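Local coordinates for pesticidal crystal protein CRY4AA (Bacillus thuringiensis, PDB 2C9K), which lyses midgut epithelial cells of insects, mosquito larvae among them, by binding to them and causing colloid-osmotic swelling, as a pore-forming three-domain delta-endotoxin, at residues A[254-259]-A[465-470]; A[512-517]-A[580-585]. One frame throughout, in Å; residues are numbered along the deposited sequence.

Interaction 1: residues A[254-259]-A[465-470]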
ATOM      1  N   GLY A 254      10.053   4.718 -17.690  1.00 32.18           N
ATOM      2  CA  GLY A 254       9.276   5.285 -16.599  1.00 31.15           C
ATOM      3  C   GLY A 254       7.995   4.509 -16.370  1.00 30.33           C
ATOM      4  O   GLY A 254       7.548   3.777 -17.253  1.00 30.67           O
ATOM      5  N   VAL A 255       7.391   4.668 -15.196  1.00 29.16           N
ATOM      6  CA  VAL A 255       6.176   3.928 -14.878  1.00 29.36           C
ATOM      7  C   VAL A 255       5.274   4.636 -13.904  1.00 29.84           C
ATOM      8  O   VAL A 255       5.743   5.213 -12.928  1.00 30.70           O
ATOM      9  CB  VAL A 255       6.473   2.589 -14.179  1.00 30.42           C
ATOM     10  CG1 VAL A 255       5.451   1.547 -14.610  1.00 30.68           C
ATOM     11  CG2 VAL A 255       7.902   2.157 -14.426  1.00 29.99           C
ATOM     12  N   GLN A 256       3.974   4.550 -14.143  1.00 30.50           N
ATOM     13  CA  GLN A 256       3.007   5.135 -13.230  1.00 30.94           C
ATOM     14  C   GLN A 256       2.326   3.944 -12.558  1.00 30.66           C
ATOM     15  O   GLN A 256       1.628   3.172 -13.210  1.00 32.08           O
ATOM     16  CB  GLN A 256       1.984   5.985 -13.986  1.00 32.55           C
ATOM     17  CG  GLN A 256       1.010   6.729 -13.086  1.00 36.01           C
ATOM     18  CD  GLN A 256       1.718   7.565 -12.032  1.00 39.19           C
ATOM     19  OE1 GLN A 256       2.311   7.033 -11.086  1.00 40.51           O
ATOM     20  NE2 GLN A 256       1.664   8.883 -12.191  1.00 40.88           N
ATOM     21  N   SER A 257       2.545   3.777 -11.260  1.00 29.08           N
ATOM     22  CA  SER A 257       1.947   2.662 -10.547  1.00 29.79           C
ATOM     23  C   SER A 257       1.142   3.152  -9.356  1.00 29.63           C
ATOM     24  O   SER A 257       1.214   4.324  -9.003  1.00 30.49           O
ATOM     25  CB  SER A 257       3.040   1.712 -10.067  1.00 30.31           C
ATOM     26  OG  SER A 257       3.842   2.343  -9.095  1.00 31.80           O
ATOM     27  N   GLU A 258       0.376   2.252  -8.742  1.00 28.56           N
ATOM     28  CA  GLU A 258      -0.436   2.604  -7.584  1.00 27.43           C
ATOM     29  C   GLU A 258      -0.482   1.477  -6.553  1.00 26.70           C
ATOM     30  O   GLU A 258      -0.141   0.336  -6.846  1.00 27.76           O
ATOM     31  CB  GLU A 258      -1.852   2.987  -8.033  1.00 28.39           C
ATOM     32  CG  GLU A 258      -2.641   1.893  -8.757  1.00 30.29           C
ATOM     33  CD  GLU A 258      -3.902   2.435  -9.453  1.00 31.95           C
ATOM     34  OE1 GLU A 258      -4.839   1.648  -9.707  1.00 30.58           O
ATOM     35  OE2 GLU A 258      -3.955   3.647  -9.764  1.00 33.72           O
ATOM     36  N   LEU A 259      -0.888   1.809  -5.335  1.00 24.61           N
ATOM     37  CA  LEU A 259      -0.978   0.835  -4.256  1.00 23.26           C
ATOM     38  C   LEU A 259      -2.465   0.678  -3.937  1.00 23.25           C
ATOM     39  O   LEU A 259      -3.107   1.640  -3.513  1.00 24.27           O
ATOM     40  CB  LEU A 259      -0.205   1.360  -3.037  1.00 21.80           C
ATOM     41  CG  LEU A 259       1.249   1.805  -3.288  1.00 19.83           C
ATOM     42  CD1 LEU A 259       1.760   2.612  -2.112  1.00 19.53           C
ATOM     43  CD2 LEU A 259       2.139   0.598  -3.527  1.00 18.60           C
ATOM     44  N   THR A 465      -6.779   5.712 -15.887  1.00 21.40           N
ATOM     45  CA  THR A 465      -6.172   6.304 -17.068  1.00 23.57           C
ATOM     46  C   THR A 465      -4.934   5.582 -17.588  1.00 23.53           C
ATOM     47  O   THR A 465      -4.133   5.013 -16.834  1.00 23.00           O
ATOM     48  CB  THR A 465      -5.833   7.795 -16.867  1.00 23.65           C
ATOM     49  OG1 THR A 465      -4.614   7.917 -16.130  1.00 26.42           O
ATOM     50  CG2 THR A 465      -6.957   8.489 -16.112  1.00 24.64           C
ATOM     51  N   ILE A 466      -4.814   5.605 -18.908  1.00 22.62           N
ATOM     52  CA  ILE A 466      -3.702   4.996 -19.603  1.00 19.97           C
ATOM     53  C   ILE A 466      -2.937   6.167 -20.185  1.00 20.10           C
ATOM     54  O   ILE A 466      -3.486   6.941 -20.967  1.00 21.37           O
ATOM     55  CB  ILE A 466      -4.219   4.053 -20.713  1.00 18.33           C
ATOM     56  CG1 ILE A 466      -4.975   2.889 -20.052  1.00 19.90           C
ATOM     57  CG2 ILE A 466      -3.065   3.558 -21.573  1.00 14.84           C
ATOM     58  CD1 ILE A 466      -5.607   1.894 -20.985  1.00 18.48           C
ATOM     59  N   TYR A 467      -1.687   6.322 -19.772  0.50 18.87           N
ATOM     60  CA  TYR A 467      -0.876   7.416 -20.264  0.50 18.68           C
ATOM     61  C   TYR A 467      -0.161   7.030 -21.547  0.50 19.77           C
ATOM     62  O   TYR A 467      -0.064   5.856 -21.891  0.50 18.97           O
ATOM     63  CB  TYR A 467       0.123   7.851 -19.193  0.50 19.10           C
ATOM     64  CG  TYR A 467      -0.542   8.283 -17.901  1.00 19.50           C
ATOM     65  CD1 TYR A 467      -0.705   7.388 -16.843  1.00 18.39           C
ATOM     66  CD2 TYR A 467      -1.042   9.579 -17.756  1.00 19.52           C
ATOM     67  CE1 TYR A 467      -1.348   7.774 -15.676  1.00 21.16           C
ATOM     68  CE2 TYR A 467      -1.692   9.979 -16.598  1.00 20.77           C
ATOM     69  CZ  TYR A 467      -1.843   9.076 -15.557  1.00 22.91           C
ATOM     70  OH  TYR A 467      -2.495   9.474 -14.406  1.00 24.46           O
ATOM     71  N   THR A 468       0.344   8.034 -22.250  1.00 22.65           N
ATOM     72  CA  THR A 468       1.023   7.827 -23.526  1.00 23.07           C
ATOM     73  C   THR A 468       2.527   8.055 -23.518  1.00 22.81           C
ATOM     74  O   THR A 468       3.203   7.694 -24.474  1.00 24.23           O
ATOM     75  CB  THR A 468       0.452   8.771 -24.592  1.00 23.42           C
ATOM     76  OG1 THR A 468       0.725  10.124 -24.209  1.00 26.21           O
ATOM     77  CG2 THR A 468      -1.046   8.588 -24.727  1.00 23.03           C
ATOM     78  N   HIS A 469       3.045   8.663 -22.455  1.00 23.69           N
ATOM     79  CA  HIS A 469       4.467   8.980 -22.367  1.00 23.02           C
ATOM     80  C   HIS A 469       5.259   8.119 -21.400  1.00 24.13           C
ATOM     81  O   HIS A 469       6.355   8.500 -20.981  1.00 28.51           O
ATOM     82  CB  HIS A 469       4.650  10.448 -21.981  1.00 21.01           C
ATOM     83  CG  HIS A 469       4.247  10.756 -20.571  1.00 22.16           C
ATOM     84  ND1 HIS A 469       2.965  10.567 -20.104  1.00 23.22           N
ATOM     85  CD2 HIS A 469       4.966  11.213 -19.520  1.00 22.90           C
ATOM     86  CE1 HIS A 469       2.911  10.892 -18.826  1.00 23.00           C
ATOM     87  NE2 HIS A 469       4.111  11.287 -18.447  1.00 23.28           N
ATOM     88  N   LEU A 470       4.708   6.972 -21.028  1.00 22.41           N
ATOM     89  CA  LEU A 470       5.396   6.069 -20.123  1.00 21.28           C
ATOM     90  C   LEU A 470       4.553   4.815 -19.901  1.00 22.34           C
ATOM     91  O   LEU A 470       3.405   4.746 -20.328  1.00 22.97           O
ATOM     92  CB  LEU A 470       5.690   6.770 -18.793  1.00 20.34           C
ATOM     93  CG  LEU A 470       4.629   6.793 -17.691  1.00 22.81           C
ATOM     94  CD1 LEU A 470       5.173   7.565 -16.507  1.00 21.98           C
ATOM     95  CD2 LEU A 470       3.343   7.416 -18.192  1.00 24.61           C
TER
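Leu470 lies over the backbone of Gly254 and Val255 and makes the closely packed half of this contact. Its CB rests 3.8 Å from Gly254 O, and its CD1 reaches 3.9 Å from Val255 N, close to the peptide that leads into Gln256. Chi1 of 86° sets CG between the backbone N and the carbonyl carbon, and the extended chi2 then carries CD1 out over the strand. Leucine suits the place because a branched, apolar end can spread over a strand whose residues make their backbone bonds with other parts of the chain. Gly254 suits its own place twice over: its positive phi would force a side chain against the preceding carbonyl oxygen, and the missing CB would have pointed at Leu470.

The other half is looser and only partly buried. Here Gln256, with CG anti to its backbone N (chi1 -175°), lays its aliphatic CG 3.7 Å from Tyr467 CE1. The two side chains cross obliquely, the amide and ring planes 59° apart, and the touching is done by methylene and ring carbon. Long, flexible glutamine and amphipathic tyrosine fit such a margin, since each offers carbon to the neighbour.

Between the segments the meeting is van der Waals packing, and the backbone bonding comes from strand 471-475, which directly follows Leu470. Gly254 and Gln256 bond to its Thr471, and Gln256 also to Gln473, so strand 255-256 runs parallel to it at the margin of a mixed sheet. Val255 bonds to Phe17, while Ser257 and Leu259 pack on helix 5-16 of the N-terminal domain.

Interaction 2: residues A[512-517]-A[580-585]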
ATOM      1  N   HIS A 512      -8.669   6.413 -21.703  1.00 23.90           N
ATOM      2  CA  HIS A 512      -7.418   6.833 -22.311  1.00 23.23           C
ATOM      3  C   HIS A 512      -7.161   8.318 -22.079  1.00 24.49           C
ATOM      4  O   HIS A 512      -8.080   9.068 -21.733  1.00 24.90           O
ATOM      5  CB  HIS A 512      -7.429   6.546 -23.814  1.00 19.98           C
ATOM      6  CG  HIS A 512      -6.071   6.578 -24.441  1.00 19.96           C
ATOM      7  ND1 HIS A 512      -5.819   7.189 -25.651  1.00 21.45           N
ATOM      8  CD2 HIS A 512      -4.884   6.082 -24.019  1.00 20.01           C
ATOM      9  CE1 HIS A 512      -4.538   7.069 -25.946  1.00 19.61           C
ATOM     10  NE2 HIS A 512      -3.948   6.402 -24.972  1.00 19.96           N
ATOM     11  N   SER A 513      -5.909   8.734 -22.261  1.00 25.12           N
ATOM     12  CA  SER A 513      -5.530  10.136 -22.103  1.00 25.78           C
ATOM     13  C   SER A 513      -6.108  10.949 -23.255  1.00 26.39           C
ATOM     14  O   SER A 513      -6.732  10.398 -24.165  1.00 26.59           O
ATOM     15  CB  SER A 513      -4.017  10.278 -22.106  1.00 26.00           C
ATOM     16  OG  SER A 513      -3.455   9.487 -21.083  1.00 30.49           O
ATOM     17  N   ASN A 514      -5.899  12.261 -23.221  1.00 26.13           N
ATOM     18  CA  ASN A 514      -6.425  13.119 -24.274  1.00 24.46           C
ATOM     19  C   ASN A 514      -5.477  13.185 -25.465  1.00 24.93           C
ATOM     20  O   ASN A 514      -5.217  14.253 -26.016  1.00 23.91           O
ATOM     21  CB  ASN A 514      -6.694  14.515 -23.717  1.00 22.87           C
ATOM     22  CG  ASN A 514      -7.313  15.436 -24.736  1.00 20.91           C
ATOM     23  OD1 ASN A 514      -8.185  15.036 -25.501  1.00 19.90           O
ATOM     24  ND2 ASN A 514      -6.869  16.686 -24.743  1.00 22.83           N
ATOM     25  N   PHE A 515      -4.955  12.022 -25.851  1.00 26.32           N
ATOM     26  CA  PHE A 515      -4.047  11.924 -26.989  1.00 27.05           C
ATOM     27  C   PHE A 515      -4.294  10.650 -27.787  1.00 26.58           C
ATOM     28  O   PHE A 515      -5.219   9.894 -27.506  1.00 26.33           O
ATOM     29  CB  PHE A 515      -2.583  11.957 -26.526  1.00 25.46           C
ATOM     30  CG  PHE A 515      -2.241  13.151 -25.701  1.00 25.30           C
ATOM     31  CD1 PHE A 515      -2.530  13.178 -24.344  1.00 27.20           C
ATOM     32  CD2 PHE A 515      -1.656  14.265 -26.281  1.00 24.81           C
ATOM     33  CE1 PHE A 515      -2.242  14.303 -23.572  1.00 28.11           C
ATOM     34  CE2 PHE A 515      -1.365  15.398 -25.520  1.00 26.30           C
ATOM     35  CZ  PHE A 515      -1.658  15.417 -24.165  1.00 27.44           C
ATOM     36  N   GLN A 516      -3.457  10.430 -28.791  1.00 26.96           N
ATOM     37  CA  GLN A 516      -3.556   9.248 -29.623  1.00 27.46           C
ATOM     38  C   GLN A 516      -2.303   8.411 -29.421  1.00 26.89           C
ATOM     39  O   GLN A 516      -1.205   8.947 -29.404  1.00 28.08           O
ATOM     40  CB  GLN A 516      -3.676   9.651 -31.081  1.00 28.99           C
ATOM     41  CG  GLN A 516      -3.623   8.493 -32.031  1.00 34.38           C
ATOM     42  CD  GLN A 516      -4.576   8.678 -33.169  1.00 38.05           C
ATOM     43  OE1 GLN A 516      -5.797   8.703 -32.968  1.00 39.27           O
ATOM     44  NE2 GLN A 516      -4.038   8.822 -34.379  1.00 39.56           N
ATOM     45  N   GLN A 517      -2.463   7.102 -29.270  1.00 26.03           N
ATOM     46  CA  GLN A 517      -1.313   6.240 -29.062  1.00 26.97           C
ATOM     47  C   GLN A 517      -1.544   4.783 -29.418  1.00 28.50           C
ATOM     48  O   GLN A 517      -2.689   4.308 -29.473  1.00 29.59           O
ATOM     49  CB  GLN A 517      -0.872   6.299 -27.601  1.00 28.18           C
ATOM     50  CG  GLN A 517       0.305   7.201 -27.347  1.00 30.42           C
ATOM     51  CD  GLN A 517       1.610   6.649 -27.887  1.00 27.93           C
ATOM     52  OE1 GLN A 517       1.668   6.107 -28.992  1.00 26.21           O
ATOM     53  NE2 GLN A 517       2.671   6.810 -27.114  1.00 27.56           N
ATOM     54  N   ALA A 580      -7.976   6.243 -29.083  0.50 19.20           N
ATOM     55  CA  ALA A 580      -8.181   7.633 -29.446  0.50 17.25           C
ATOM     56  C   ALA A 580      -8.247   8.425 -28.150  0.50 17.35           C
ATOM     57  O   ALA A 580      -8.349   7.850 -27.074  0.50 15.86           O
ATOM     58  CB  ALA A 580      -9.472   7.791 -30.235  0.50 14.69           C
ATOM     59  N   PRO A 581      -8.187   9.759 -28.238  1.00 19.05           N
ATOM     60  CA  PRO A 581      -8.239  10.625 -27.059  1.00 20.33           C
ATOM     61  C   PRO A 581      -9.476  10.431 -26.206  1.00 20.88           C
ATOM     62  O   PRO A 581     -10.591  10.433 -26.713  1.00 21.76           O
ATOM     63  CB  PRO A 581      -8.181  12.023 -27.663  1.00 20.27           C
ATOM     64  CG  PRO A 581      -7.348  11.813 -28.895  1.00 18.99           C
ATOM     65  CD  PRO A 581      -7.956  10.557 -29.454  1.00 19.13           C
ATOM     66  N   ASN A 582      -9.267  10.261 -24.906  1.00 22.46           N
ATOM     67  CA  ASN A 582     -10.361  10.090 -23.953  1.00 24.86           C
ATOM     68  C   ASN A 582     -11.309   8.946 -24.281  1.00 25.31           C
ATOM     69  O   ASN A 582     -12.470   8.977 -23.887  1.00 27.32           O
ATOM     70  CB  ASN A 582     -11.162  11.384 -23.871  1.00 23.87           C
ATOM     71  CG  ASN A 582     -10.312  12.588 -24.147  1.00 25.57           C
ATOM     72  OD1 ASN A 582      -9.291  12.794 -23.500  1.00 27.29           O
ATOM     73  ND2 ASN A 582     -10.716  13.386 -25.123  1.00 26.30           N
ATOM     74  N   GLN A 583     -10.818   7.938 -24.990  1.00 24.41           N
ATOM     75  CA  GLN A 583     -11.652   6.805 -25.353  1.00 23.59           C
ATOM     76  C   GLN A 583     -11.915   5.887 -24.171  1.00 23.21           C
ATOM     77  O   GLN A 583     -10.983   5.475 -23.483  1.00 25.15           O
ATOM     78  CB  GLN A 583     -10.989   6.021 -26.485  1.00 23.65           C
ATOM     79  CG  GLN A 583     -11.561   4.635 -26.700  1.00 24.80           C
ATOM     80  CD  GLN A 583     -10.980   3.945 -27.917  1.00 26.13           C
ATOM     81  OE1 GLN A 583      -9.825   4.167 -28.282  1.00 27.98           O
ATOM     82  NE2 GLN A 583     -11.772   3.088 -28.542  1.00 27.26           N
ATOM     83  N   ASN A 584     -13.184   5.576 -23.924  1.00 22.61           N
ATOM     84  CA  ASN A 584     -13.526   4.670 -22.831  1.00 22.87           C
ATOM     85  C   ASN A 584     -13.208   3.261 -23.352  1.00 22.45           C
ATOM     86  O   ASN A 584     -13.671   2.859 -24.417  1.00 21.12           O
ATOM     87  CB  ASN A 584     -15.005   4.794 -22.463  1.00 24.70           C
ATOM     88  CG  ASN A 584     -15.346   4.079 -21.166  1.00 27.94           C
ATOM     89  OD1 ASN A 584     -14.907   4.481 -20.088  1.00 28.95           O
ATOM     90  ND2 ASN A 584     -16.133   3.012 -21.264  1.00 29.49           N
ATOM     91  N   ILE A 585     -12.407   2.518 -22.602  1.00 22.05           N
ATOM     92  CA  ILE A 585     -11.992   1.194 -23.032  1.00 22.45           C
ATOM     93  C   ILE A 585     -12.479   0.070 -22.142  1.00 22.03           C
ATOM     94  O   ILE A 585     -12.452   0.186 -20.924  1.00 24.13           O
ATOM     95  CB  ILE A 585     -10.461   1.120 -23.084  1.00 23.00           C
ATOM     96  CG1 ILE A 585      -9.915   2.303 -23.896  1.00 23.28           C
ATOM     97  CG2 ILE A 585     -10.024  -0.203 -23.674  1.00 21.87           C
ATOM     98  CD1 ILE A 585      -8.428   2.519 -23.731  1.00 20.81           C
TER
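His512 meets the turn 580-583 with both its backbone and its ring. His512 N donates to Gln583 O at 3.1 Å in a nearly straight bond, 169° at the hydrogen. With CG anti to the backbone N (chi1 -164°), the ring presents ND1 to Ala580 O at 3.0 Å. That oxygen lies near the ring plane, though the donor stands well above the carbonyl plane. Ala580 O has a second donor, Gln583 N, which arrives from the opposite face and closes the type II beta turn from Ala580 to Gln583. Histidine suits the place because both ring nitrogens can be paired: ND1 with Ala580 O, and NE2 with Tyr519 OH.

The turn leads into strand 584-591, and the loop 512-517 joins strands 505-511 and 517-527, all within the C-terminal beta domain of the toxin. Pro581 and Asn582 fill the turn's two central positions: proline's fixed phi suits the first, and asparagine tolerates the positive phi of the second. Asn582 N donates to Ser513 O at 2.6 Å. Beyond it the Asn514 and Asn582 side chains lie side by side, amide planes 19° apart, with Asn582 ND2 giving a hydrogen to Asn514 OD1 at 3.0 Å. Pro581, lacking an N-H, sets its ring against Phe515 O, with CG 3.2 Å away. Where the turn begins, Ala580 N is satisfied by Gln583 OE1, 2.9 Å away.

In the fold
The centres of the two interactions lie about 14 Å apart, and they come in series along the chain: interaction 1 closes at Leu470 before interaction 2 opens at His512. They adjoin directly, for Ser513 OG probably bonds to Ile466 O, and Gln517 NE2 to Thr468 O. Tyr519 links them too, its OH bonding to Tyr467 O and His512 NE2. Strands 255-256, 471-475 and 517-527, which carry or adjoin the contacts, belong to one mixed sheet. Interaction 1 faces the helical N-terminal domain, whereas interaction 2 lies at the surface of the C-terminal beta domain, its centre about 28 Å from the centre of the chain. Loop 465-470 thus stands between the chain leaving the helical domain and the loops of the C-terminal domain.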